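Local structure of putative exported protein (4JGB) at residues Gly15-Arg20 with Tyr73-Glu78; Ala9-Thr14 with Lys49-Phe54. The protein probably binds NAD(P) through a Rossmann fold, and may act as an oxidoreductase on CH-NH groups, although its substrate is unknown. All coordinates share one frame; numbering follows the deposited sequence.

Contact 1. Residues Gly15-Arg20 with Tyr73-Glu78; sequences GMIGSR and YGPKQE. With SO4 (sulfate ion), chain D; SO4 (sulfate ion), chain E; EDO (1,2-ethanediol), chain C.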
loop_
_atom_site.group_PDB
_atom_site.type_symbol
_atom_site.label_atom_id
_atom_site.label_comp_id
_atom_site.label_asym_id
_atom_site.label_seq_id
_atom_site.Cartn_x
_atom_site.Cartn_y
_atom_site.Cartn_z
ATOM N N GLY A 15 -6.104 -10.505 1.705
ATOM C CA GLY A 15 -5.376 -10.307 2.949
ATOM C C GLY A 15 -6.216 -9.562 3.980
ATOM O O GLY A 15 -7.324 -9.101 3.704
ATOM N N MET A 16 -5.674 -9.480 5.177
ATOM C CA MET A 16 -6.260 -8.779 6.290
ATOM C C MET A 16 -6.370 -7.278 5.926
ATOM O O MET A 16 -7.434 -6.634 6.121
ATOM C CB MET A 16 -5.348 -9.048 7.508
ATOM C CG MET A 16 -5.893 -8.604 8.834
ATOM S SD MET A 16 -5.630 -6.828 8.945
ATOM C CE MET A 16 -3.967 -6.749 9.590
ATOM N N ILE A 17 -5.292 -6.725 5.368
ATOM C CA ILE A 17 -5.311 -5.324 4.903
ATOM C C ILE A 17 -6.048 -5.169 3.579
ATOM O O ILE A 17 -6.875 -4.249 3.391
ATOM C CB ILE A 17 -3.886 -4.741 4.770
ATOM C CG1 ILE A 17 -3.184 -4.780 6.135
ATOM C CG2 ILE A 17 -3.945 -3.319 4.196
ATOM C CD1 ILE A 17 -1.726 -4.290 6.115
ATOM N N GLY A 18 -5.739 -6.068 2.655
ATOM C CA GLY A 18 -6.255 -5.973 1.302
ATOM C C GLY A 18 -7.765 -6.133 1.209
ATOM O O GLY A 18 -8.410 -5.405 0.460
ATOM N N SER A 19 -8.327 -7.087 1.941
ATOM C CA SER A 19 -9.789 -7.289 1.960
ATOM C C SER A 19 -10.545 -6.043 2.466
ATOM O O SER A 19 -11.642 -5.731 2.002
ATOM C CB SER A 19 -10.138 -8.498 2.818
ATOM O OG SER A 19 -9.812 -8.247 4.188
ATOM N N ARG A 20 -9.932 -5.319 3.400
ATOM C CA ARG A 20 -10.531 -4.092 3.969
ATOM C C ARG A 20 -10.441 -2.923 3.005
ATOM O O ARG A 20 -11.352 -2.091 2.895
ATOM C CB ARG A 20 -9.884 -3.795 5.312
ATOM C CG ARG A 20 -10.524 -4.650 6.379
ATOM C CD ARG A 20 -9.677 -4.884 7.603
ATOM N NE ARG A 20 -10.334 -5.813 8.538
ATOM C CZ ARG A 20 -10.149 -7.132 8.561
ATOM N NH1 ARG A 20 -9.356 -7.706 7.682
ATOM N NH2 ARG A 20 -10.781 -7.879 9.451
ATOM N N TYR A 73 -0.577 -6.379 -0.371
ATOM C CA TYR A 73 0.158 -7.356 0.423
ATOM C C TYR A 73 0.532 -6.771 1.768
ATOM O O TYR A 73 1.168 -5.725 1.837
ATOM C CB TYR A 73 1.408 -7.807 -0.319
ATOM C CG TYR A 73 1.069 -8.454 -1.619
ATOM C CD1 TYR A 73 0.418 -9.695 -1.659
ATOM C CD2 TYR A 73 1.374 -7.825 -2.817
ATOM C CE1 TYR A 73 0.090 -10.293 -2.872
ATOM C CE2 TYR A 73 1.052 -8.412 -4.028
ATOM C CZ TYR A 73 0.424 -9.648 -4.046
ATOM O OH TYR A 73 0.131 -10.214 -5.262
ATOM N N GLY A 74 0.097 -7.436 2.828
ATOM C CA GLY A 74 0.404 -7.004 4.195
ATOM C C GLY A 74 1.416 -7.940 4.836
ATOM O O GLY A 74 2.098 -8.681 4.125
ATOM N N PRO A 75 1.517 -7.913 6.187
ATOM C CA PRO A 75 2.539 -8.683 6.931
ATOM C C PRO A 75 2.511 -10.207 6.723
ATOM O O PRO A 75 3.573 -10.841 6.750
ATOM C CB PRO A 75 2.261 -8.319 8.404
ATOM C CG PRO A 75 0.882 -7.738 8.420
ATOM C CD PRO A 75 0.723 -7.056 7.087
ATOM N N LYS A 76 1.329 -10.798 6.514
ATOM C CA LYS A 76 1.262 -12.255 6.288
ATOM C C LYS A 76 1.518 -12.635 4.820
ATOM O O LYS A 76 1.992 -13.731 4.534
ATOM C CB LYS A 76 -0.064 -12.846 6.786
ATOM N N GLN A 77 1.240 -11.726 3.897
ATOM C CA GLN A 77 1.391 -12.035 2.475
ATOM C C GLN A 77 2.755 -11.698 1.864
ATOM O O GLN A 77 3.197 -12.351 0.919
ATOM C CB GLN A 77 0.322 -11.321 1.663
ATOM C CG GLN A 77 -1.015 -12.041 1.619
ATOM C CD GLN A 77 -2.020 -11.262 0.802
ATOM O OE1 GLN A 77 -2.415 -11.692 -0.275
ATOM N NE2 GLN A 77 -2.405 -10.089 1.290
ATOM N N GLU A 78 3.397 -10.660 2.374
ATOM C CA GLU A 78 4.638 -10.177 1.783
ATOM C C GLU A 78 5.830 -11.072 2.132
ATOM O O GLU A 78 5.841 -11.732 3.182
ATOM C CB GLU A 78 4.912 -8.776 2.291
ATOM C CG GLU A 78 5.209 -8.740 3.785
ATOM C CD GLU A 78 5.389 -7.333 4.295
ATOM O OE1 GLU A 78 5.430 -6.413 3.446
ATOM O OE2 GLU A 78 5.495 -7.146 5.530
HETATM S S SO4 D . -2.034 -9.426 5.197
HETATM O O1 SO4 D . -2.627 -8.051 5.106
HETATM O O2 SO4 D . -3.055 -10.505 5.346
HETATM O O3 SO4 D . -1.201 -9.730 3.985
HETATM O O4 SO4 D . -1.111 -9.476 6.366
HETATM S S SO4 E . -1.220 -13.878 -5.956
HETATM O O1 SO4 E . -1.687 -14.300 -7.298
HETATM O O2 SO4 E . -1.277 -12.412 -5.766
HETATM O O3 SO4 E . -2.081 -14.530 -4.943
HETATM O O4 SO4 E . 0.185 -14.305 -5.794
HETATM C C1 EDO C . -4.327 -13.346 -2.178
HETATM O O1 EDO C . -4.768 -12.026 -1.791
HETATM C C2 EDO C . -4.985 -13.701 -3.501
HETATM O O2 EDO C . -5.647 -12.505 -3.916
#

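Contact 2. Residues Ala9-Thr14 with Lys49-Phe54; sequences ALFGAT and KAADLF. With EDO (1,2-ethanediol), chain C.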
loop_
_atom_site.group_PDB
_atom_site.type_symbol
_atom_site.label_atom_id
_atom_site.label_comp_id
_atom_site.label_asym_id
_atom_site.label_seq_id
_atom_site.Cartn_x
_atom_site.Cartn_y
_atom_site.Cartn_z
ATOM N N ALA A 9 -7.774 -1.601 -9.639
ATOM C CA ALA A 9 -7.285 -2.982 -9.675
ATOM C C ALA A 9 -6.396 -3.171 -8.461
ATOM O O ALA A 9 -5.588 -2.312 -8.132
ATOM C CB ALA A 9 -6.503 -3.265 -10.951
ATOM N N LEU A 10 -6.545 -4.304 -7.792
ATOM C CA LEU A 10 -5.955 -4.464 -6.463
ATOM C C LEU A 10 -5.345 -5.852 -6.360
ATOM O O LEU A 10 -6.069 -6.833 -6.566
ATOM C CB LEU A 10 -7.069 -4.265 -5.405
ATOM C CG LEU A 10 -6.612 -4.477 -3.944
ATOM C CD1 LEU A 10 -5.651 -3.359 -3.555
ATOM C CD2 LEU A 10 -7.786 -4.558 -2.965
ATOM N N PHE A 11 -4.025 -5.933 -6.114
ATOM C CA PHE A 11 -3.334 -7.180 -5.750
ATOM C C PHE A 11 -3.375 -7.373 -4.223
ATOM O O PHE A 11 -3.388 -6.402 -3.482
ATOM C CB PHE A 11 -1.867 -7.172 -6.245
ATOM C CG PHE A 11 -1.730 -7.285 -7.743
ATOM C CD1 PHE A 11 -1.622 -8.539 -8.365
ATOM C CD2 PHE A 11 -1.745 -6.142 -8.541
ATOM C CE1 PHE A 11 -1.531 -8.642 -9.760
ATOM C CE2 PHE A 11 -1.634 -6.229 -9.935
ATOM C CZ PHE A 11 -1.532 -7.484 -10.547
ATOM N N GLY A 12 -3.418 -8.622 -3.767
ATOM C CA GLY A 12 -3.425 -8.911 -2.337
ATOM C C GLY A 12 -4.774 -8.726 -1.668
ATOM O O GLY A 12 -4.838 -8.594 -0.440
ATOM N N ALA A 13 -5.850 -8.709 -2.458
ATOM C CA ALA A 13 -7.205 -8.425 -1.942
ATOM C C ALA A 13 -7.809 -9.391 -0.880
ATOM O O ALA A 13 -8.812 -9.017 -0.222
ATOM C CB ALA A 13 -8.204 -8.181 -3.087
ATOM N N THR A 14 -7.235 -10.584 -0.683
ATOM C CA THR A 14 -7.806 -11.515 0.293
ATOM C C THR A 14 -7.121 -11.368 1.635
ATOM O O THR A 14 -7.500 -12.044 2.596
ATOM C CB THR A 14 -7.677 -13.008 -0.085
ATOM O OG1 THR A 14 -6.292 -13.370 -0.154
ATOM C CG2 THR A 14 -8.313 -13.306 -1.389
ATOM N N LYS A 49 -10.188 -11.126 -11.583
ATOM C CA LYS A 49 -9.588 -11.436 -12.875
ATOM C C LYS A 49 -8.177 -12.020 -12.670
ATOM O O LYS A 49 -7.494 -11.736 -11.658
ATOM C CB LYS A 49 -9.533 -10.177 -13.767
ATOM N N ALA A 50 -7.766 -12.834 -13.628
ATOM C CA ALA A 50 -6.457 -13.466 -13.611
ATOM C C ALA A 50 -5.379 -12.463 -13.988
ATOM O O ALA A 50 -5.517 -11.692 -14.950
ATOM C CB ALA A 50 -6.424 -14.667 -14.541
ATOM N N ALA A 51 -4.308 -12.484 -13.215
ATOM C CA ALA A 51 -3.148 -11.652 -13.484
ATOM C C ALA A 51 -1.966 -12.194 -12.706
ATOM O O ALA A 51 -2.097 -12.564 -11.526
ATOM C CB ALA A 51 -3.414 -10.192 -13.110
ATOM N N ASP A 52 -0.823 -12.258 -13.384
ATOM C CA ASP A 52 0.419 -12.650 -12.764
ATOM C C ASP A 52 1.283 -11.423 -12.718
ATOM O O ASP A 52 1.783 -10.950 -13.751
ATOM C CB ASP A 52 1.118 -13.768 -13.540
ATOM C CG ASP A 52 2.562 -14.025 -13.047
ATOM O OD1 ASP A 52 2.910 -13.565 -11.934
ATOM O OD2 ASP A 52 3.339 -14.700 -13.770
ATOM N N LEU A 53 1.462 -10.937 -11.498
ATOM C CA LEU A 53 2.246 -9.766 -11.195
ATOM C C LEU A 53 3.622 -9.763 -11.891
ATOM O O LEU A 53 4.051 -8.752 -12.447
ATOM C CB LEU A 53 2.389 -9.681 -9.669
ATOM C CG LEU A 53 2.892 -8.376 -9.043
ATOM C CD1 LEU A 53 2.258 -7.161 -9.716
ATOM C CD2 LEU A 53 2.606 -8.380 -7.557
ATOM N N PHE A 54 4.285 -10.915 -11.903
ATOM C CA PHE A 54 5.654 -10.995 -12.371
ATOM C C PHE A 54 5.762 -11.392 -13.853
ATOM O O PHE A 54 6.856 -11.677 -14.348
ATOM C CB PHE A 54 6.442 -11.951 -11.459
ATOM C CG PHE A 54 6.438 -11.545 -10.001
ATOM C CD1 PHE A 54 6.970 -10.314 -9.598
ATOM C CD2 PHE A 54 5.914 -12.394 -9.023
ATOM C CE1 PHE A 54 6.972 -9.936 -8.257
ATOM C CE2 PHE A 54 5.921 -12.028 -7.679
ATOM C CZ PHE A 54 6.448 -10.797 -7.297
HETATM C C1 EDO C . -4.327 -13.346 -2.178
HETATM O O1 EDO C . -4.768 -12.026 -1.791
HETATM C C2 EDO C . -4.985 -13.701 -3.501
HETATM O O2 EDO C . -5.647 -12.505 -3.916
#

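Contact 1. Residues Gly15-Arg20 with Tyr73-Glu78
Oxygen O3 of the chain D sulfate is held by Gln-77 NE2 at 3.0 Å in a fairly straight bond (N-H...O 163°), while the same NE2 rests 3.4 Å from Gly-15 CA. Gly-15 has no side chain, which lets the amide come this close. The Gln-77 chain is extended beyond CG (chi2 180°) and carries the amide across to the other segment. Gly-74 N adds a second, more bent bond to this O3 at 2.9 Å, and Gln-77 N a weak third. The opposing bonds come from the start of helix 16-27: Met-16 N reaches O2 of the chain D sulfate at 2.8 Å and Ile-17 N its O1 at 3.0 Å, both nearly straight. Gly-12, Gly-15 and Gly-18 are the glycines of the Rossmann GxxGxxG motif, which runs from the loop into the first helical turn; an anion at this helix N-terminus is consistent with the place of a dinucleotide's phosphates, where the helix dipole would probably help. Lys-76 N takes O4 of the chain D sulfate at 2.8 Å. Ile-17 CD1 lies 3.8 Å from Pro-75 CD, the two side chains crossing at about a right angle. Gln-77 OE1 accepts from ethanediol O1 at 2.8 Å.

Contact 2. Residues Ala9-Thr14 with Lys49-Phe54
Ala-51, just past the end of strand 47-50, turns its methyl toward Phe-11, and CB comes to 4.1 Å from ring atom CE1 on an oblique approach. Ala-62 of helix 56-63 also touches Ala-51. Next comes Asp-52, whose CB points away from Phe-11; its OD1 accepts from Phe-54 N at 3.0 Å, closing an Asx turn. That donor stands above the carboxylate plane, 62° out of it, and Asp-52 N is itself hydrogen-bonded to Ser-58 OG. The segments include the C-terminal ends of the first and third strands of the Rossmann sheet, which strand 31-36 separates; Phe-11, last in its strand, meets Ala-51 and Leu-53, which come just after theirs. In relatives with this fold, an acidic residue and its hydrophobic neighbour after the third strand commonly border the adenine pocket, and Asp-52 with Leu-53 probably corresponds to that pair. Leu-53 carries the main apolar contact: with CG anti to the backbone N (chi1 -166°), CD1 sits over the centre of the Phe-11 ring, 3.9 Å from the centroid and 12° off the normal, in a CH-pi contact. Leu-53 CB lies 4.1 Å from Phe-11 CE1. Leu-53 also touches Val-86 and Leu-90 of helix 83-97.

Overall arrangement
The two contacts lie next to each other, their centres about 12 Å apart, at the C-terminal ends of the parallel strands of one Rossmann sheet. Their segments alternate along the chain: 9-14, 15-20, 49-54, 73-78. The first two run on directly, from strand 7-11 through the glycine-rich loop into helix 16-27, while the others lead out of strands 47-50 and 68-71. Gln-77 of contact 1 reaches Gly-12 of contact 2, Tyr-73 OH packs against Phe-11 CB, and one ethanediol molecule touches both contacts. Together the contacts form neighbouring parts of what is probably the dinucleotide site, with contact 1 on the phosphate side and contact 2 toward the adenine end.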